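Local atomic coordinates of colicin-B (Escherichia coli, PDB entry 1RH1), a protein that kills Escherichia coli and closely related bacteria by forming a channel that depolarizes the cytoplasmic membrane and dissipates cellular energy. Residues Arg71-Asp75 with Gly85-Ser89; Pro117-Ala121 with Ile184-Ile188. All coordinates share one frame. Residues are numbered along the deposited sequence.

Contact 1. Residues Arg71-Asp75 with Gly85-Ser89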
ATOM      1  N   ARG A  71     -18.970   2.814 -25.305  1.00  4.03           N
ATOM      2  CA  ARG A  71     -19.343   1.428 -25.195  1.00  4.38           C
ATOM      3  C   ARG A  71     -19.005   0.738 -26.510  1.00  5.28           C
ATOM      4  O   ARG A  71     -19.641   0.911 -27.556  1.00  5.12           O
ATOM      5  CB  ARG A  71     -20.807   1.470 -24.857  1.00  7.06           C
ATOM      6  CG  ARG A  71     -21.462   0.157 -24.593  1.00 14.34           C
ATOM      7  CD  ARG A  71     -22.786   0.438 -23.921  1.00 16.92           C
ATOM      8  NE  ARG A  71     -23.419  -0.845 -23.672  1.00 25.87           N
ATOM      9  CZ  ARG A  71     -23.394  -1.445 -22.476  1.00 27.69           C
ATOM     10  NH1 ARG A  71     -22.780  -0.887 -21.426  1.00 30.51           N
ATOM     11  NH2 ARG A  71     -23.993  -2.631 -22.325  1.00 28.79           N
ATOM     12  N   ILE A  72     -17.889   0.006 -26.428  1.00  4.02           N
ATOM     13  CA  ILE A  72     -17.294  -0.696 -27.563  1.00  3.68           C
ATOM     14  C   ILE A  72     -17.489  -2.202 -27.386  1.00  3.74           C
ATOM     15  O   ILE A  72     -17.242  -2.781 -26.329  1.00  2.00           O
ATOM     16  CB  ILE A  72     -15.802  -0.184 -27.620  1.00  2.00           C
ATOM     17  CG1 ILE A  72     -15.889   1.162 -28.282  1.00  2.00           C
ATOM     18  CG2 ILE A  72     -14.836  -0.955 -28.490  1.00  2.00           C
ATOM     19  CD1 ILE A  72     -14.663   1.995 -27.979  1.00  6.60           C
ATOM     20  N   ILE A  73     -18.028  -2.796 -28.467  1.00  4.80           N
ATOM     21  CA  ILE A  73     -18.475  -4.187 -28.522  1.00  5.28           C
ATOM     22  C   ILE A  73     -17.527  -5.076 -29.306  1.00  2.00           C
ATOM     23  O   ILE A  73     -17.205  -4.726 -30.431  1.00  7.72           O
ATOM     24  CB  ILE A  73     -19.896  -4.205 -29.159  1.00  2.00           C
ATOM     25  CG1 ILE A  73     -20.869  -3.331 -28.414  1.00  2.00           C
ATOM     26  CG2 ILE A  73     -20.443  -5.606 -29.086  1.00  4.14           C
ATOM     27  CD1 ILE A  73     -22.200  -3.213 -29.166  1.00  2.00           C
ATOM     28  N   LEU A  74     -17.062  -6.221 -28.798  1.00  2.68           N
ATOM     29  CA  LEU A  74     -16.165  -7.107 -29.554  1.00  4.58           C
ATOM     30  C   LEU A  74     -16.979  -7.911 -30.548  1.00  8.04           C
ATOM     31  O   LEU A  74     -18.055  -8.398 -30.188  1.00  9.49           O
ATOM     32  CB  LEU A  74     -15.439  -8.052 -28.605  1.00  2.44           C
ATOM     33  CG  LEU A  74     -14.358  -8.961 -29.139  1.00  5.11           C
ATOM     34  CD1 LEU A  74     -13.255  -8.164 -29.789  1.00  5.58           C
ATOM     35  CD2 LEU A  74     -13.750  -9.728 -27.987  1.00  6.82           C
ATOM     36  N   ASP A  75     -16.494  -8.068 -31.792  1.00  9.72           N
ATOM     37  CA  ASP A  75     -17.237  -8.731 -32.885  1.00  6.97           C
ATOM     38  C   ASP A  75     -18.656  -8.147 -33.013  1.00  5.64           C
ATOM     39  O   ASP A  75     -19.658  -8.864 -33.131  1.00  2.00           O
ATOM     40  CB  ASP A  75     -17.353 -10.263 -32.657  1.00  4.59           C
ATOM     41  CG  ASP A  75     -16.055 -11.058 -32.534  1.00  5.55           C
ATOM     42  OD1 ASP A  75     -16.016 -12.000 -31.737  1.00  6.60           O
ATOM     43  OD2 ASP A  75     -15.092 -10.760 -33.236  1.00  2.69           O
ATOM     44  N   GLY A  85     -13.205  -9.169 -34.686  1.00 12.69           N
ATOM     45  CA  GLY A  85     -12.708  -8.140 -33.789  1.00 10.86           C
ATOM     46  C   GLY A  85     -13.462  -6.833 -33.553  1.00 10.09           C
ATOM     47  O   GLY A  85     -14.684  -6.634 -33.563  1.00 11.07           O
ATOM     48  N   TRP A  86     -12.461  -5.972 -33.376  1.00  5.42           N
ATOM     49  CA  TRP A  86     -12.503  -4.622 -32.860  1.00  4.38           C
ATOM     50  C   TRP A  86     -11.952  -3.480 -33.713  1.00  6.51           C
ATOM     51  O   TRP A  86     -10.848  -3.603 -34.244  1.00  7.91           O
ATOM     52  CB  TRP A  86     -11.759  -4.723 -31.557  1.00  6.21           C
ATOM     53  CG  TRP A  86     -12.596  -4.570 -30.326  1.00  7.25           C
ATOM     54  CD1 TRP A  86     -13.862  -4.039 -30.354  1.00  8.77           C
ATOM     55  CD2 TRP A  86     -12.160  -4.868 -29.077  1.00  6.71           C
ATOM     56  NE1 TRP A  86     -14.233  -3.983 -29.095  1.00 10.77           N
ATOM     57  CE2 TRP A  86     -13.258  -4.460 -28.306  1.00  4.84           C
ATOM     58  CE3 TRP A  86     -11.025  -5.398 -28.486  1.00  4.30           C
ATOM     59  CZ2 TRP A  86     -13.250  -4.570 -26.924  1.00  2.00           C
ATOM     60  CZ3 TRP A  86     -11.019  -5.505 -27.089  1.00  7.55           C
ATOM     61  CH2 TRP A  86     -12.117  -5.097 -26.319  1.00  2.00           C
ATOM     62  N   SER A  87     -12.624  -2.329 -33.834  1.00  6.58           N
ATOM     63  CA  SER A  87     -12.081  -1.182 -34.577  1.00  5.05           C
ATOM     64  C   SER A  87     -12.735   0.115 -34.138  1.00  5.03           C
ATOM     65  O   SER A  87     -13.954   0.269 -34.231  1.00  6.15           O
ATOM     66  CB  SER A  87     -12.313  -1.255 -36.096  1.00  5.30           C
ATOM     67  OG  SER A  87     -11.674  -2.299 -36.815  1.00 10.87           O
ATOM     68  N   VAL A  88     -11.929   1.071 -33.677  1.00  3.16           N
ATOM     69  CA  VAL A  88     -12.413   2.388 -33.262  1.00  4.88           C
ATOM     70  C   VAL A  88     -11.690   3.509 -34.001  1.00  2.61           C
ATOM     71  O   VAL A  88     -10.557   3.319 -34.439  1.00  6.04           O
ATOM     72  CB  VAL A  88     -12.207   2.587 -31.747  1.00  2.00           C
ATOM     73  CG1 VAL A  88     -12.858   1.448 -31.004  1.00  5.05           C
ATOM     74  CG2 VAL A  88     -10.747   2.561 -31.380  1.00  5.05           C
ATOM     75  N   SER A  89     -12.299   4.682 -34.168  1.00  5.10           N
ATOM     76  CA  SER A  89     -11.622   5.841 -34.738  1.00  3.87           C
ATOM     77  C   SER A  89     -11.066   6.754 -33.642  1.00  2.00           C
ATOM     78  O   SER A  89     -11.749   7.058 -32.671  1.00  4.63           O
ATOM     79  CB  SER A  89     -12.589   6.647 -35.607  1.00  4.09           C
ATOM     80  OG  SER A  89     -11.946   7.674 -36.368  1.00  8.41           O
TER

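Contact 2. Residues Pro117-Ala121 with Ile184-Ile188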
ATOM      1  N   PRO A 117      -3.073   8.836   2.916  1.00 10.80           N
ATOM      2  CA  PRO A 117      -1.675   8.899   2.565  1.00  6.81           C
ATOM      3  C   PRO A 117      -1.100   7.569   2.134  1.00  7.20           C
ATOM      4  O   PRO A 117      -1.266   6.533   2.778  1.00  9.27           O
ATOM      5  CB  PRO A 117      -1.037   9.460   3.803  1.00  7.14           C
ATOM      6  CG  PRO A 117      -1.913   8.928   4.907  1.00  7.33           C
ATOM      7  CD  PRO A 117      -3.261   9.252   4.302  1.00 10.86           C
ATOM      8  N   SER A 118      -0.390   7.752   1.028  1.00  9.81           N
ATOM      9  CA  SER A 118       0.345   6.797   0.210  1.00  7.86           C
ATOM     10  C   SER A 118      -0.583   6.006  -0.692  1.00  9.72           C
ATOM     11  O   SER A 118      -0.258   4.906  -1.156  1.00 11.60           O
ATOM     12  CB  SER A 118       1.152   5.820   1.069  1.00 10.58           C
ATOM     13  OG  SER A 118       0.356   4.725   1.497  1.00 18.13           O
ATOM     14  N   ARG A 119      -1.753   6.604  -0.908  1.00  5.13           N
ATOM     15  CA  ARG A 119      -2.777   5.997  -1.702  1.00  3.97           C
ATOM     16  C   ARG A 119      -3.430   7.074  -2.521  1.00  3.89           C
ATOM     17  O   ARG A 119      -3.699   8.161  -1.995  1.00  2.00           O
ATOM     18  CB  ARG A 119      -3.803   5.348  -0.814  1.00  4.17           C
ATOM     19  CG  ARG A 119      -3.429   3.903  -0.562  1.00  7.76           C
ATOM     20  CD  ARG A 119      -4.569   3.084   0.033  1.00  9.59           C
ATOM     21  NE  ARG A 119      -5.757   3.247  -0.780  1.00  7.15           N
ATOM     22  CZ  ARG A 119      -6.070   2.462  -1.803  1.00  6.92           C
ATOM     23  NH1 ARG A 119      -5.330   1.419  -2.185  1.00  3.07           N
ATOM     24  NH2 ARG A 119      -7.134   2.821  -2.493  1.00  4.03           N
ATOM     25  N   PRO A 120      -3.732   6.797  -3.802  1.00  2.53           N
ATOM     26  CA  PRO A 120      -4.176   7.784  -4.757  1.00  2.00           C
ATOM     27  C   PRO A 120      -5.490   8.425  -4.326  1.00  3.35           C
ATOM     28  O   PRO A 120      -6.097   7.987  -3.348  1.00  4.11           O
ATOM     29  CB  PRO A 120      -4.230   6.996  -6.025  1.00  2.00           C
ATOM     30  CG  PRO A 120      -4.758   5.689  -5.573  1.00  2.00           C
ATOM     31  CD  PRO A 120      -3.921   5.468  -4.351  1.00  2.00           C
ATOM     32  N   ALA A 121      -5.900   9.515  -4.964  1.00  2.00           N
ATOM     33  CA  ALA A 121      -7.142  10.178  -4.631  1.00  2.59           C
ATOM     34  C   ALA A 121      -8.022  10.107  -5.869  1.00  5.84           C
ATOM     35  O   ALA A 121      -7.515  10.081  -6.996  1.00  8.67           O
ATOM     36  CB  ALA A 121      -6.885  11.617  -4.282  1.00  2.00           C
ATOM     37  N   ILE A 184     -11.186   9.670 -12.043  1.00  2.94           N
ATOM     38  CA  ILE A 184      -9.827  10.077 -12.355  1.00  2.00           C
ATOM     39  C   ILE A 184      -8.997   9.990 -11.097  1.00  2.00           C
ATOM     40  O   ILE A 184      -9.248  10.684 -10.122  1.00  3.66           O
ATOM     41  CB  ILE A 184      -9.807  11.515 -12.929  1.00  2.00           C
ATOM     42  CG1 ILE A 184      -8.368  11.926 -13.105  1.00  2.00           C
ATOM     43  CG2 ILE A 184     -10.572  12.483 -12.053  1.00  2.00           C
ATOM     44  CD1 ILE A 184      -8.240  13.353 -13.609  1.00  2.75           C
ATOM     45  N   ILE A 185      -8.006   9.121 -11.067  1.00  2.00           N
ATOM     46  CA  ILE A 185      -7.184   9.048  -9.888  1.00  2.00           C
ATOM     47  C   ILE A 185      -5.908   9.829 -10.049  1.00  2.00           C
ATOM     48  O   ILE A 185      -5.487  10.196 -11.133  1.00  2.00           O
ATOM     49  CB  ILE A 185      -6.890   7.579  -9.551  1.00  2.00           C
ATOM     50  CG1 ILE A 185      -6.376   6.757 -10.696  1.00  2.00           C
ATOM     51  CG2 ILE A 185      -8.206   6.998  -9.121  1.00  5.75           C
ATOM     52  CD1 ILE A 185      -6.067   5.289 -10.352  1.00  2.00           C
ATOM     53  N   GLY A 186      -5.285  10.144  -8.938  1.00  2.00           N
ATOM     54  CA  GLY A 186      -4.045  10.889  -8.938  1.00  2.80           C
ATOM     55  C   GLY A 186      -3.543  11.086  -7.528  1.00  2.00           C
ATOM     56  O   GLY A 186      -4.105  10.525  -6.594  1.00  2.00           O
ATOM     57  N   GLY A 187      -2.464  11.844  -7.363  1.00  2.00           N
ATOM     58  CA  GLY A 187      -2.018  12.177  -6.023  1.00  2.50           C
ATOM     59  C   GLY A 187      -0.759  11.496  -5.533  1.00  2.00           C
ATOM     60  O   GLY A 187      -0.012  12.123  -4.789  1.00  2.00           O
ATOM     61  N   ILE A 188      -0.552  10.208  -5.823  1.00  3.11           N
ATOM     62  CA  ILE A 188       0.700   9.531  -5.500  1.00  2.00           C
ATOM     63  C   ILE A 188       1.446   9.257  -6.810  1.00  4.06           C
ATOM     64  O   ILE A 188       0.936   9.439  -7.923  1.00  2.00           O
ATOM     65  CB  ILE A 188       0.486   8.170  -4.742  1.00  2.29           C
ATOM     66  CG1 ILE A 188      -0.285   7.125  -5.534  1.00  2.58           C
ATOM     67  CG2 ILE A 188      -0.235   8.505  -3.453  1.00  4.62           C
ATOM     68  CD1 ILE A 188      -0.527   5.816  -4.765  1.00  2.00           C
TER

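Contact 1. Residues Arg71-Asp75 with Gly85-Ser89
Two strand ends of one mixed beta-sheet meet at the mouth of a loop, 71-75 running out of strand 70-73 and 85-89 leading into strand 87-90; the two segments run roughly antiparallel, 149° apart, and splay from 4.7 Å between the CA atoms of D75 and G85 to 8.1 Å between those of I72 and V88. The two clear hydrogen bonds lie at the close end. The backbone N of D75 donates to O of G85 (2.9 Å), and N of G85 donates back to carboxylate OD2 of D75 (2.9 Å), so both polar backbone atoms of G85 are satisfied by one residue. The strands are not direct neighbours in this N-terminal sheet of the colicin: I72 bonds R140 of strand 139-146 and L74 bonds I138, while V88 pairs with V226 and S228 of strand 225-228. S87 OG is satisfied by O of A58. Mostly apolar side chains occupy the widening gap, with the W86 indole between I72 and L74. L74 CD1 makes a CH-pi contact over the W86 five-membered ring, 3.8 Å from its centroid. I72 CG2 lies 3.1 Å from W86 NE1, and beyond it I72 CD1 meets V88 CG1 at 3.6 Å.

Contact 2. Residues Pro117-Ala121 with Ile184-Ile188
An antiparallel beta bridge pairs A121, at the start of strand 121-128, with G186, near the end of strand 179-186, in an antiparallel sheet. A121 and G186 form a hydrogen-bonded pair: N of A121 donates to O of G186 (2.6 Å, nearly straight), and N of G186 donates to O of A121 (3.0 Å, more bent), a pairing that continues through I184 and V123. The same O of A121 also receives a CA-H...O contact from CA of I185 at 3.1 Å.

Side-chain polar contacts lead away from the pairing. R119 makes a salt bridge with E256, a hydrogen bond to O of G258 and a cation-pi contact with Y259. S118 OG donates to O of P117 at 2.7 Å. Segment 117-121 also packs against the TonB box: P120 touches D17, R119 touches T18, and O of S118 makes a weak hydrogen bond with OG1 of T18.

Apolar packing lies mainly beyond the bridge, where the chain turns a corner at G187 and I188, while helix 99-110 covers the CB of A121 through L106 and L110. I185 touches P120 loosely, CB to CB at 4.5 Å. I188 points toward 117-121 and buries the most surface of any residue here. Its side chain meets the backbone, CG2 of I188 lying 3.5 Å from N of R119, and the proline ring, where CD1 of I188 lies 3.4 Å from CD of P120.

From the N terminus the chain first reaches contact 1, where 85-89 returns to 71-75 and closes a short loop of nine residues without helix or strand. Only after that does contact 2 open at 117-121, to be closed by 184-188 across 62 residues that include much strand and a short helix. The two are thus in series, neither nested nor crossed, with helix 99-110 between them in sequence. Contact 1 joins strand ends of the larger mixed sheet; contact 2 pairs strands of the antiparallel sheet. Their centres are 31 Å apart and their nearest atoms about 17 Å, within the same N-terminal part that precedes long helix 291-340.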